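Local atomic coordinates of Non-structural protein 3 (PDB entry 6LN0), a protein that probably processes the viral polyprotein through a papain-like protease domain and probably binds ADP-ribose through a macro domain, both joined in one chain. Residues T237-W242 / P292-A297; L250-K254 / Y287-N291; V266-Q270 / Y284-L288; N271-Q275 / K375-A379. All coordinates share one frame; numbering follows the deposited sequence.

Contact 1: residues T237-W242 / P292-A297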
loop_
_atom_site.group_PDB
_atom_site.type_symbol
_atom_site.label_atom_id
_atom_site.label_comp_id
_atom_site.label_asym_id
_atom_site.label_seq_id
_atom_site.Cartn_x
_atom_site.Cartn_y
_atom_site.Cartn_z
ATOM N N THR A 237 -1.513 -14.188 -7.239
ATOM C CA THR A 237 -1.409 -15.456 -7.966
ATOM C C THR A 237 -1.965 -16.632 -7.170
ATOM O O THR A 237 -2.280 -17.671 -7.751
ATOM C CB THR A 237 0.053 -15.713 -8.362
ATOM O OG1 THR A 237 0.577 -14.557 -9.036
ATOM C CG2 THR A 237 0.184 -16.918 -9.287
ATOM N N CYS A 238 -2.144 -16.475 -5.860
ATOM C CA CYS A 238 -2.785 -17.510 -5.058
ATOM C C CYS A 238 -4.227 -17.773 -5.473
ATOM O O CYS A 238 -4.800 -18.800 -5.085
ATOM C CB CYS A 238 -2.690 -17.102 -3.588
ATOM S SG CYS A 238 -1.113 -17.523 -2.949
ATOM N N HIS A 239 -4.816 -16.881 -6.260
ATOM C CA HIS A 239 -6.193 -17.042 -6.704
ATOM C C HIS A 239 -6.326 -17.847 -7.992
ATOM O O HIS A 239 -7.440 -18.263 -8.333
ATOM C CB HIS A 239 -6.854 -15.665 -6.881
ATOM C CG HIS A 239 -7.042 -14.930 -5.593
ATOM N ND1 HIS A 239 -8.270 -14.808 -4.984
ATOM C CD2 HIS A 239 -6.154 -14.306 -4.782
ATOM C CE1 HIS A 239 -8.135 -14.129 -3.861
ATOM N NE2 HIS A 239 -6.861 -13.818 -3.715
ATOM N N HIS A 240 -5.231 -18.084 -8.705
ATOM C CA HIS A 240 -5.305 -18.898 -9.913
ATOM C C HIS A 240 -5.743 -20.312 -9.574
ATOM O O HIS A 240 -5.279 -20.905 -8.596
ATOM C CB HIS A 240 -3.952 -18.929 -10.609
ATOM C CG HIS A 240 -4.041 -18.898 -12.097
ATOM N ND1 HIS A 240 -3.699 -19.980 -12.885
ATOM C CD2 HIS A 240 -4.431 -17.918 -12.947
ATOM C CE1 HIS A 240 -3.862 -19.663 -14.157
ATOM N NE2 HIS A 240 -4.306 -18.420 -14.223
ATOM N N LYS A 241 -6.646 -20.854 -10.378
ATOM C CA LYS A 241 -7.049 -22.252 -10.225
ATOM C C LYS A 241 -6.149 -23.132 -11.087
ATOM O O LYS A 241 -5.941 -22.844 -12.270
ATOM C CB LYS A 241 -8.529 -22.443 -10.589
ATOM C CG LYS A 241 -9.489 -21.489 -9.822
ATOM C CD LYS A 241 -10.923 -22.056 -9.686
ATOM C CE LYS A 241 -11.951 -20.986 -9.258
ATOM N NZ LYS A 241 -12.386 -21.074 -7.817
ATOM N N TRP A 242 -5.582 -24.172 -10.487
ATOM C CA TRP A 242 -4.773 -25.147 -11.207
ATOM C C TRP A 242 -5.318 -26.543 -10.973
ATOM O O TRP A 242 -6.084 -26.787 -10.036
ATOM C CB TRP A 242 -3.309 -25.161 -10.761
ATOM C CG TRP A 242 -2.605 -23.857 -10.671
ATOM C CD1 TRP A 242 -2.377 -23.137 -9.536
ATOM C CD2 TRP A 242 -1.974 -23.134 -11.741
ATOM N NE1 TRP A 242 -1.662 -22.006 -9.836
ATOM C CE2 TRP A 242 -1.403 -21.979 -11.181
ATOM C CE3 TRP A 242 -1.845 -23.346 -13.112
ATOM C CZ2 TRP A 242 -0.717 -21.037 -11.944
ATOM C CZ3 TRP A 242 -1.166 -22.407 -13.869
ATOM C CH2 TRP A 242 -0.608 -21.270 -13.285
ATOM N N PRO A 292 -2.220 -26.822 -5.050
ATOM C CA PRO A 292 -1.022 -26.261 -5.679
ATOM C C PRO A 292 -0.913 -24.742 -5.578
ATOM O O PRO A 292 0.103 -24.178 -6.009
ATOM C CB PRO A 292 -1.182 -26.699 -7.133
ATOM C CG PRO A 292 -2.678 -26.702 -7.329
ATOM C CD PRO A 292 -3.298 -27.077 -6.019
ATOM N N ASN A 293 -1.900 -24.058 -5.011
ATOM C CA ASN A 293 -2.028 -22.630 -5.265
ATOM C C ASN A 293 -0.889 -21.834 -4.636
ATOM O O ASN A 293 -0.235 -21.035 -5.315
ATOM C CB ASN A 293 -3.382 -22.135 -4.769
ATOM C CG ASN A 293 -4.476 -22.384 -5.778
ATOM O OD1 ASN A 293 -4.472 -23.397 -6.478
ATOM N ND2 ASN A 293 -5.416 -21.451 -5.874
ATOM N N ARG A 294 -0.624 -22.042 -3.353
ATOM C CA ARG A 294 0.382 -21.211 -2.704
ATOM C C ARG A 294 1.774 -21.505 -3.256
ATOM O O ARG A 294 2.512 -20.584 -3.641
ATOM C CB ARG A 294 0.308 -21.409 -1.191
ATOM C CG ARG A 294 -0.947 -20.767 -0.613
ATOM C CD ARG A 294 -1.270 -21.219 0.800
ATOM N NE ARG A 294 -0.489 -20.475 1.779
ATOM C CZ ARG A 294 0.212 -21.026 2.775
ATOM N NH1 ARG A 294 0.219 -22.337 2.952
ATOM N NH2 ARG A 294 0.912 -20.255 3.606
ATOM N N PHE A 295 2.128 -22.792 -3.342
ATOM C CA PHE A 295 3.456 -23.197 -3.795
ATOM C C PHE A 295 3.756 -22.664 -5.186
ATOM O O PHE A 295 4.845 -22.142 -5.435
ATOM C CB PHE A 295 3.540 -24.718 -3.769
ATOM C CG PHE A 295 4.902 -25.272 -4.046
ATOM C CD1 PHE A 295 6.001 -24.850 -3.312
ATOM C CD2 PHE A 295 5.078 -26.261 -4.999
ATOM C CE1 PHE A 295 7.256 -25.382 -3.534
ATOM C CE2 PHE A 295 6.343 -26.814 -5.234
ATOM C CZ PHE A 295 7.431 -26.375 -4.503
ATOM N N VAL A 296 2.794 -22.766 -6.099
ATOM C CA VAL A 296 2.988 -22.288 -7.464
ATOM C C VAL A 296 3.089 -20.773 -7.501
ATOM O O VAL A 296 3.891 -20.207 -8.259
ATOM C CB VAL A 296 1.843 -22.791 -8.367
ATOM C CG1 VAL A 296 1.925 -22.128 -9.705
ATOM C CG2 VAL A 296 1.938 -24.315 -8.545
ATOM N N ALA A 297 2.243 -20.089 -6.725
ATOM C CA ALA A 297 2.311 -18.632 -6.667
ATOM C C ALA A 297 3.663 -18.178 -6.127
ATOM O O ALA A 297 4.275 -17.237 -6.648
ATOM C CB ALA A 297 1.172 -18.087 -5.809
#

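Contact 2: residues L250-K254 / Y287-N291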
loop_
_atom_site.group_PDB
_atom_site.type_symbol
_atom_site.label_atom_id
_atom_site.label_comp_id
_atom_site.label_asym_id
_atom_site.label_seq_id
_atom_site.Cartn_x
_atom_site.Cartn_y
_atom_site.Cartn_z
ATOM N N LEU A 250 4.780 -39.136 -9.471
ATOM C CA LEU A 250 4.887 -37.782 -8.944
ATOM C C LEU A 250 3.581 -37.014 -9.136
ATOM O O LEU A 250 2.810 -37.286 -10.062
ATOM C CB LEU A 250 6.038 -37.026 -9.619
ATOM C CG LEU A 250 6.089 -36.976 -11.140
ATOM C CD1 LEU A 250 5.185 -35.878 -11.663
ATOM C CD2 LEU A 250 7.514 -36.732 -11.594
ATOM N N MET A 251 3.348 -36.025 -8.273
ATOM C CA MET A 251 2.204 -35.122 -8.435
ATOM C C MET A 251 2.556 -34.069 -9.488
ATOM O O MET A 251 3.472 -33.268 -9.292
ATOM C CB MET A 251 1.829 -34.494 -7.095
ATOM C CG MET A 251 0.547 -33.663 -7.136
ATOM S SD MET A 251 -0.989 -34.626 -7.214
ATOM C CE MET A 251 -1.201 -35.091 -5.504
ATOM N N HIS A 252 1.859 -34.095 -10.617
ATOM C CA HIS A 252 2.176 -33.283 -11.783
ATOM C C HIS A 252 1.247 -32.082 -11.869
ATOM O O HIS A 252 0.072 -32.151 -11.502
ATOM C CB HIS A 252 2.043 -34.100 -13.073
ATOM C CG HIS A 252 2.189 -33.290 -14.328
ATOM N ND1 HIS A 252 3.399 -32.783 -14.751
ATOM C CD2 HIS A 252 1.281 -32.908 -15.258
ATOM C CE1 HIS A 252 3.232 -32.115 -15.880
ATOM N NE2 HIS A 252 1.954 -32.171 -16.208
ATOM N N LEU A 253 1.767 -30.991 -12.405
ATOM C CA LEU A 253 0.992 -29.769 -12.545
ATOM C C LEU A 253 0.519 -29.698 -13.987
ATOM O O LEU A 253 1.314 -29.402 -14.885
ATOM C CB LEU A 253 1.813 -28.542 -12.160
ATOM C CG LEU A 253 1.114 -27.186 -12.272
ATOM C CD1 LEU A 253 0.166 -26.951 -11.109
ATOM C CD2 LEU A 253 2.121 -26.070 -12.351
ATOM N N LYS A 254 -0.783 -29.946 -14.189
ATOM C CA LYS A 254 -1.383 -30.020 -15.521
ATOM C C LYS A 254 -1.029 -28.793 -16.352
ATOM O O LYS A 254 -1.067 -27.661 -15.865
ATOM C CB LYS A 254 -2.911 -30.164 -15.403
ATOM C CG LYS A 254 -3.666 -30.249 -16.744
ATOM C CD LYS A 254 -5.113 -30.778 -16.589
ATOM C CE LYS A 254 -5.173 -32.307 -16.428
ATOM N NZ LYS A 254 -6.538 -32.907 -16.620
ATOM N N TYR A 287 0.787 -28.587 -2.017
ATOM C CA TYR A 287 0.834 -29.009 -3.413
ATOM C C TYR A 287 0.764 -30.527 -3.536
ATOM O O TYR A 287 -0.018 -31.063 -4.332
ATOM C CB TYR A 287 2.107 -28.465 -4.067
ATOM C CG TYR A 287 2.404 -28.975 -5.468
ATOM C CD1 TYR A 287 3.060 -30.194 -5.676
ATOM C CD2 TYR A 287 2.070 -28.224 -6.580
ATOM C CE1 TYR A 287 3.337 -30.645 -6.957
ATOM C CE2 TYR A 287 2.361 -28.673 -7.859
ATOM C CZ TYR A 287 2.982 -29.871 -8.034
ATOM O OH TYR A 287 3.249 -30.295 -9.312
ATOM N N LEU A 288 1.571 -31.242 -2.748
ATOM C CA LEU A 288 1.602 -32.697 -2.863
ATOM C C LEU A 288 0.286 -33.345 -2.457
ATOM O O LEU A 288 0.102 -34.543 -2.711
ATOM C CB LEU A 288 2.735 -33.282 -2.020
ATOM C CG LEU A 288 4.153 -33.243 -2.593
ATOM C CD1 LEU A 288 5.113 -33.992 -1.662
ATOM C CD2 LEU A 288 4.229 -33.790 -4.013
ATOM N N ASN A 289 -0.627 -32.590 -1.846
ATOM C CA ASN A 289 -1.918 -33.114 -1.427
ATOM C C ASN A 289 -3.088 -32.552 -2.225
ATOM O O ASN A 289 -4.236 -32.884 -1.920
ATOM C CB ASN A 289 -2.130 -32.843 0.068
ATOM C CG ASN A 289 -1.316 -33.778 0.944
ATOM O OD1 ASN A 289 -0.621 -34.666 0.444
ATOM N ND2 ASN A 289 -1.391 -33.582 2.249
ATOM N N GLY A 290 -2.839 -31.711 -3.227
ATOM C CA GLY A 290 -3.896 -31.207 -4.084
ATOM C C GLY A 290 -4.169 -29.721 -3.997
ATOM O O GLY A 290 -5.094 -29.251 -4.672
ATOM N N ASN A 291 -3.409 -28.959 -3.181
ATOM C CA ASN A 291 -3.534 -27.501 -3.095
ATOM C C ASN A 291 -2.328 -26.828 -3.725
ATOM O O ASN A 291 -1.490 -26.262 -3.010
ATOM C CB ASN A 291 -3.627 -26.996 -1.657
ATOM C CG ASN A 291 -4.690 -27.679 -0.869
ATOM O OD1 ASN A 291 -5.178 -28.739 -1.261
ATOM N ND2 ASN A 291 -5.069 -27.073 0.270
#

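Contact 3: residues V266-Q270 / Y284-L288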
loop_
_atom_site.group_PDB
_atom_site.type_symbol
_atom_site.label_atom_id
_atom_site.label_comp_id
_atom_site.label_asym_id
_atom_site.label_seq_id
_atom_site.Cartn_x
_atom_site.Cartn_y
_atom_site.Cartn_z
ATOM N N VAL A 266 9.403 -28.425 -10.738
ATOM C CA VAL A 266 8.857 -29.204 -9.625
ATOM C C VAL A 266 8.977 -30.703 -9.853
ATOM O O VAL A 266 9.082 -31.477 -8.889
ATOM C CB VAL A 266 7.391 -28.803 -9.377
ATOM C CG1 VAL A 266 6.855 -29.501 -8.129
ATOM C CG2 VAL A 266 7.296 -27.285 -9.241
ATOM N N ASN A 267 8.924 -31.154 -11.107
ATOM C CA ASN A 267 8.991 -32.592 -11.323
ATOM C C ASN A 267 10.416 -33.120 -11.197
ATOM O O ASN A 267 10.625 -34.184 -10.610
ATOM C CB ASN A 267 8.377 -32.950 -12.670
ATOM C CG ASN A 267 6.867 -32.814 -12.647
ATOM O OD1 ASN A 267 6.251 -32.790 -11.561
ATOM N ND2 ASN A 267 6.261 -32.691 -13.825
ATOM N N LEU A 268 11.407 -32.399 -11.727
ATOM C CA LEU A 268 12.798 -32.698 -11.390
ATOM C C LEU A 268 12.996 -32.724 -9.879
ATOM O O LEU A 268 13.579 -33.666 -9.331
ATOM C CB LEU A 268 13.726 -31.666 -12.026
ATOM C CG LEU A 268 15.216 -31.858 -11.818
ATOM C CD1 LEU A 268 15.686 -33.169 -12.424
ATOM C CD2 LEU A 268 15.953 -30.687 -12.450
ATOM N N PHE A 269 12.494 -31.696 -9.184
ATOM C CA PHE A 269 12.731 -31.606 -7.748
ATOM C C PHE A 269 12.166 -32.825 -7.035
ATOM O O PHE A 269 12.815 -33.392 -6.148
ATOM C CB PHE A 269 12.134 -30.313 -7.159
ATOM C CG PHE A 269 12.385 -30.178 -5.689
ATOM C CD1 PHE A 269 11.504 -30.720 -4.766
ATOM C CD2 PHE A 269 13.552 -29.602 -5.229
ATOM C CE1 PHE A 269 11.773 -30.659 -3.417
ATOM C CE2 PHE A 269 13.828 -29.539 -3.875
ATOM C CZ PHE A 269 12.930 -30.050 -2.970
ATOM N N GLN A 270 10.963 -33.249 -7.419
ATOM C CA GLN A 270 10.357 -34.422 -6.806
ATOM C C GLN A 270 11.217 -35.671 -6.963
ATOM O O GLN A 270 11.106 -36.585 -6.139
ATOM C CB GLN A 270 8.963 -34.654 -7.396
ATOM C CG GLN A 270 7.923 -33.633 -6.929
ATOM C CD GLN A 270 6.533 -33.931 -7.448
ATOM O OE1 GLN A 270 5.774 -34.674 -6.823
ATOM N NE2 GLN A 270 6.192 -33.361 -8.608
ATOM N N TYR A 284 4.748 -26.842 0.082
ATOM C CA TYR A 284 4.974 -27.995 -0.780
ATOM C C TYR A 284 4.097 -29.166 -0.375
ATOM O O TYR A 284 3.532 -29.845 -1.235
ATOM C CB TYR A 284 6.443 -28.364 -0.729
ATOM C CG TYR A 284 6.869 -29.549 -1.526
ATOM C CD1 TYR A 284 6.712 -29.584 -2.903
ATOM C CD2 TYR A 284 7.508 -30.617 -0.908
ATOM C CE1 TYR A 284 7.160 -30.677 -3.639
ATOM C CE2 TYR A 284 7.962 -31.706 -1.634
ATOM C CZ TYR A 284 7.787 -31.734 -2.992
ATOM O OH TYR A 284 8.227 -32.826 -3.706
ATOM N N ARG A 285 3.929 -29.390 0.929
ATOM C CA ARG A 285 3.027 -30.456 1.345
ATOM C C ARG A 285 1.573 -30.135 0.988
ATOM O O ARG A 285 0.779 -31.056 0.772
ATOM C CB ARG A 285 3.225 -30.754 2.835
ATOM C CG ARG A 285 4.537 -31.540 3.081
ATOM C CD ARG A 285 4.648 -32.185 4.467
ATOM N NE ARG A 285 4.453 -31.227 5.558
ATOM C CZ ARG A 285 4.932 -31.387 6.791
ATOM N NH1 ARG A 285 5.648 -32.463 7.090
ATOM N NH2 ARG A 285 4.701 -30.470 7.725
ATOM N N GLU A 286 1.207 -28.857 0.845
ATOM C CA GLU A 286 -0.095 -28.560 0.251
ATOM C C GLU A 286 -0.149 -29.050 -1.188
ATOM O O GLU A 286 -1.029 -29.833 -1.560
ATOM C CB GLU A 286 -0.399 -27.064 0.315
ATOM C CG GLU A 286 -0.847 -26.623 1.671
ATOM C CD GLU A 286 -1.154 -25.133 1.758
ATOM O OE1 GLU A 286 -1.477 -24.498 0.722
ATOM O OE2 GLU A 286 -1.088 -24.601 2.888
ATOM N N TYR A 287 0.787 -28.587 -2.017
ATOM C CA TYR A 287 0.834 -29.009 -3.413
ATOM C C TYR A 287 0.764 -30.527 -3.536
ATOM O O TYR A 287 -0.018 -31.063 -4.332
ATOM C CB TYR A 287 2.107 -28.465 -4.067
ATOM C CG TYR A 287 2.404 -28.975 -5.468
ATOM C CD1 TYR A 287 3.060 -30.194 -5.676
ATOM C CD2 TYR A 287 2.070 -28.224 -6.580
ATOM C CE1 TYR A 287 3.337 -30.645 -6.957
ATOM C CE2 TYR A 287 2.361 -28.673 -7.859
ATOM C CZ TYR A 287 2.982 -29.871 -8.034
ATOM O OH TYR A 287 3.249 -30.295 -9.312
ATOM N N LEU A 288 1.571 -31.242 -2.748
ATOM C CA LEU A 288 1.602 -32.697 -2.863
ATOM C C LEU A 288 0.286 -33.345 -2.457
ATOM O O LEU A 288 0.102 -34.543 -2.711
ATOM C CB LEU A 288 2.735 -33.282 -2.020
ATOM C CG LEU A 288 4.153 -33.243 -2.593
ATOM C CD1 LEU A 288 5.113 -33.992 -1.662
ATOM C CD2 LEU A 288 4.229 -33.790 -4.013
#

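Contact 4: residues N271-Q275 / K375-A379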
loop_
_atom_site.group_PDB
_atom_site.type_symbol
_atom_site.label_atom_id
_atom_site.label_comp_id
_atom_site.label_asym_id
_atom_site.label_seq_id
_atom_site.Cartn_x
_atom_site.Cartn_y
_atom_site.Cartn_z
ATOM N N ASN A 271 12.080 -35.730 -7.984
ATOM C CA ASN A 271 12.966 -36.871 -8.170
ATOM C C ASN A 271 14.339 -36.665 -7.557
ATOM O O ASN A 271 15.276 -37.379 -7.927
ATOM C CB ASN A 271 13.103 -37.214 -9.657
ATOM C CG ASN A 271 11.932 -38.041 -10.159
ATOM O OD1 ASN A 271 11.085 -37.544 -10.907
ATOM N ND2 ASN A 271 11.846 -39.288 -9.704
ATOM N N THR A 272 14.489 -35.705 -6.656
ATOM C CA THR A 272 15.684 -35.614 -5.833
ATOM C C THR A 272 15.337 -36.000 -4.400
ATOM O O THR A 272 14.208 -36.374 -4.081
ATOM C CB THR A 272 16.284 -34.214 -5.852
ATOM O OG1 THR A 272 15.563 -33.418 -4.916
ATOM C CG2 THR A 272 16.171 -33.604 -7.219
ATOM N N ALA A 273 16.327 -35.901 -3.524
ATOM C CA ALA A 273 16.159 -36.324 -2.146
ATOM C C ALA A 273 16.131 -35.147 -1.188
ATOM O O ALA A 273 16.226 -35.350 0.026
ATOM C CB ALA A 273 17.272 -37.297 -1.762
ATOM N N TYR A 274 15.993 -33.928 -1.700
ATOM C CA TYR A 274 16.124 -32.724 -0.894
ATOM C C TYR A 274 14.867 -32.494 -0.063
ATOM O O TYR A 274 13.782 -32.966 -0.402
ATOM C CB TYR A 274 16.379 -31.511 -1.789
ATOM C CG TYR A 274 17.630 -31.587 -2.640
ATOM C CD1 TYR A 274 18.828 -32.063 -2.118
ATOM C CD2 TYR A 274 17.609 -31.174 -3.965
ATOM C CE1 TYR A 274 19.965 -32.124 -2.900
ATOM C CE2 TYR A 274 18.726 -31.232 -4.754
ATOM C CZ TYR A 274 19.915 -31.704 -4.223
ATOM O OH TYR A 274 21.055 -31.757 -5.011
ATOM N N GLN A 275 15.024 -31.754 1.038
ATOM C CA GLN A 275 13.904 -31.374 1.894
ATOM C C GLN A 275 13.870 -29.858 2.074
ATOM O O GLN A 275 14.837 -29.267 2.559
ATOM C CB GLN A 275 13.975 -32.064 3.263
ATOM C CG GLN A 275 12.990 -31.423 4.255
ATOM C CD GLN A 275 12.772 -32.227 5.521
ATOM O OE1 GLN A 275 13.659 -32.948 5.982
ATOM N NE2 GLN A 275 11.581 -32.094 6.102
ATOM N N LYS A 375 23.652 -36.344 -0.746
ATOM C CA LYS A 375 22.897 -37.384 -1.437
ATOM C C LYS A 375 22.935 -37.261 -2.953
ATOM O O LYS A 375 22.825 -38.272 -3.651
ATOM C CB LYS A 375 21.440 -37.376 -0.956
ATOM C CG LYS A 375 21.315 -37.287 0.562
ATOM C CD LYS A 375 19.882 -37.472 1.039
ATOM C CE LYS A 375 19.751 -38.670 1.998
ATOM N NZ LYS A 375 20.496 -38.535 3.302
ATOM N N GLY A 376 23.114 -36.059 -3.481
ATOM C CA GLY A 376 23.263 -35.887 -4.909
ATOM C C GLY A 376 23.475 -34.427 -5.233
ATOM O O GLY A 376 23.672 -33.596 -4.346
ATOM N N ALA A 377 23.420 -34.112 -6.522
ATOM C CA ALA A 377 23.596 -32.734 -6.947
ATOM C C ALA A 377 22.816 -32.498 -8.230
ATOM O O ALA A 377 22.740 -33.388 -9.081
ATOM C CB ALA A 377 25.076 -32.405 -7.154
ATOM N N VAL A 378 22.219 -31.307 -8.348
ATOM C CA VAL A 378 21.590 -30.844 -9.578
ATOM C C VAL A 378 22.591 -29.991 -10.327
ATOM O O VAL A 378 23.240 -29.128 -9.732
ATOM C CB VAL A 378 20.309 -30.036 -9.302
ATOM C CG1 VAL A 378 19.858 -29.317 -10.572
ATOM C CG2 VAL A 378 19.218 -30.936 -8.773
ATOM N N ALA A 379 22.703 -30.205 -11.633
ATOM C CA ALA A 379 23.578 -29.409 -12.480
ATOM C C ALA A 379 22.732 -28.721 -13.532
ATOM O O ALA A 379 21.762 -29.299 -14.024
ATOM C CB ALA A 379 24.650 -30.276 -13.157
#

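Contact 1: residues T237-W242 / P292-A297
Asn293, at the start of helix 293-302, turns its side-chain amide onto the beta turn Thr237-His240, and this gives the contact its polar part. ND2 donates a hydrogen bond of 2.8 Å to Cys238 O. The bond is somewhat bent (147° at the hydrogen), and the donor stands 38° out of the carbonyl plane, away from a lone pair. His240 O lies equally near, 2.8 Å from the same ND2, so one nitrogen sits between two carbonyls of the bend. With CG anti to the carbonyl carbon of Asn293 (chi1 -83°), the amide lies on the side of the turn.

Apolar contacts border this amide. Trp242 brings its CB to Pro292 CG at 3.8 Å, while Val296 CG1 lies near the rim of the indole, 3.6 Å from Trp242 CZ2, on the side of the ring plane opposite His240 ND1. Asn293 OD1 meets the indole edge, 3.7 Å from Trp242 CD1, the amide standing almost upright to the ring. Further along the helix, Ala297 CB packs against Thr237 CB and, at 3.7 Å, against Cys238 SG.

Two polar ends are engaged elsewhere: Thr237 OG1 bonds back to Val233 O, and Arg294 forms a salt bridge with Glu286. The contact thus joins the end of helix 228-237 to helix 293-302 in the papain-like protease region. Its chemistry implies division of labour: a single amide fixes the turn through Cys238 O, while the buried side chains of Trp242, Val296, Pro292 and Ala297 pack beside it.

Contact 2: residues L250-K254 / Y287-N291
Tyr287 meets strand 250-253 with its hydroxyl: OH donates a hydrogen bond of 3.0 Å to Met251 O. It comes from above the carbonyl plane, 43° out of it, with an angle of 126° at the oxygen. The same OH rests 3.6 Å from Leu253 CB, so the end of the tyrosine lies against the strand between Met251 and Leu253. Leu253 CD1 takes a place near the plane of the phenol, at its edge, 4.3 Å from Tyr287 CE2.

Met251 runs past the ring in the opposite direction. Its CG lies 4.1 Å from Tyr287 CE1, and its CB is 4.0 Å from Leu288 CD2. Bends at its second and third torsions fold the thioether back over the end of the helix, where the methyl is modelled so close to the carbonyl of Leu288 that its exact place is doubtful.

Strand 250-253 is half of a two-stranded antiparallel hairpin with strand 244-247, and the partner across from it is a helix terminus. Helix 278-287 ends in a Schellman motif, with Gly290 at positive phi (114°) and its N bonded to Tyr287 O.

Beyond this first shell, Met251 O has a second donor, Gln270 NE2 of helix 260-270, so two side chains from two helices grip one strand carbonyl. His252 points the other way and pairs through ND1 with Asn267. Val244 of the partner strand touches Met251, Leu253 and Tyr287, and Pro292 packs on Tyr287 where the chain turns toward helix 293-302.

Contact 3: residues V266-Q270 / Y284-L288
Gln270 lies across from Leu288 with alpha carbons 9.8 Å apart, and the alpha carbons of Val266 and Tyr284 are 9.7 Å apart, so the spacing of the two backbones is almost the same at both ends of the contact. This is helix-helix packing between the last turns of helices 260-270 and 278-287 in the papain-like protease region, where helix 260-270 probably corresponds to the central helix of that fold.

The aromatic pair is T-shaped: the edge of Phe269 points to the face of Tyr284, ring centroids 5.7 Å apart and planes at 89°. Both rings are swung across the interface by side chains with CG anti to the backbone N. Phe276 joins them, stacked with Phe269 and edge-to-face with Tyr284. Leu288 CG covers part of one face of Tyr284, near the rim.

At its far end the tyrosine brings OH to 3.3 Å from Gln270 CG, at the ring's edge, with the glutamine amide nearly perpendicular to the phenol. Val266 CG1 packs obliquely on Tyr287, 3.9 Å from its CE1. The amide of Gln270 has its main polar partner outside this pair of helices, in Met251 O, to which NE2 donates; a weak bond also runs from NE2 back to Val266 O. On the other branch of that amide, Gln270 OE1 lies 3.3 Å from the methyl carbon CD2 of Leu288.

Contact 4: residues N271-Q275 / K375-A379
Tyr274 and strand 376-383 form the tight part of this contact, where the phenol drives its hydroxyl against the strand backbone. OH donates a weak hydrogen bond of 3.3 Å to Gly376 O, which lies near the ring plane, and the same OH is 3.3 Å from Ala377 CA. Gly376, having no side chain, presents only backbone here. Beside it, Val378 CG2 reaches the ring edge, 4.1 Å from Tyr274 CE2, the two side chains crossing at a slant. With CG anti to the carbonyl carbon (chi1 -60°), the tyrosine is directed from its loop onto the strand. On this inner side Thr272 adds a more distant methyl contact, CG2 to Val378 CG2, of 4.3 Å. Its hydroxyl works locally: OG1 accepts from Tyr274 N, 3.3 Å away and nearly straight at 172°, in an ST turn, while also bonding to Phe269 O at the end of helix 260-270. The threonine thereby holds the backbone from which the tyrosine springs.

The outer side is looser. Ala273 CB touches Lys375 CD at 3.8 Å, both residues being exposed, and the lysine then bends at its last two torsions and carries its amine away from the loop.

Val321 of helix 313-322 packs on both Tyr274 and Val378. The strand itself runs between strands 338-346 and 416-423 of the large mixed sheet, so the loop between helices 260-270 and 278-287 rests where that sheet meets helix 313-322.

Overall arrangement
Contacts 1, 2 and 3 form one cluster, whereas contact 4 stands at its edge, about 25 Å from contact 1 between centres. Contacts 2 and 3 share Tyr287 and Leu288; Pro292 and Phe295 of contact 1 pack on that tyrosine, and the Arg294-Glu286 salt bridge reaches contact 3. Among the touching residues contact 3 has none exposed, contact 1 has one, and contacts 2 and 4 have two each. The chemistry shifts with place: an amide on a turn carbonyl in contact 1, a phenol on a strand carbonyl in contact 2, perpendicular rings in contact 3, and a weak hydroxyl bond to the large sheet in contact 4, which touches contact 3 (Phe269 on Tyr274) and contact 2 (Leu250 on Asn271).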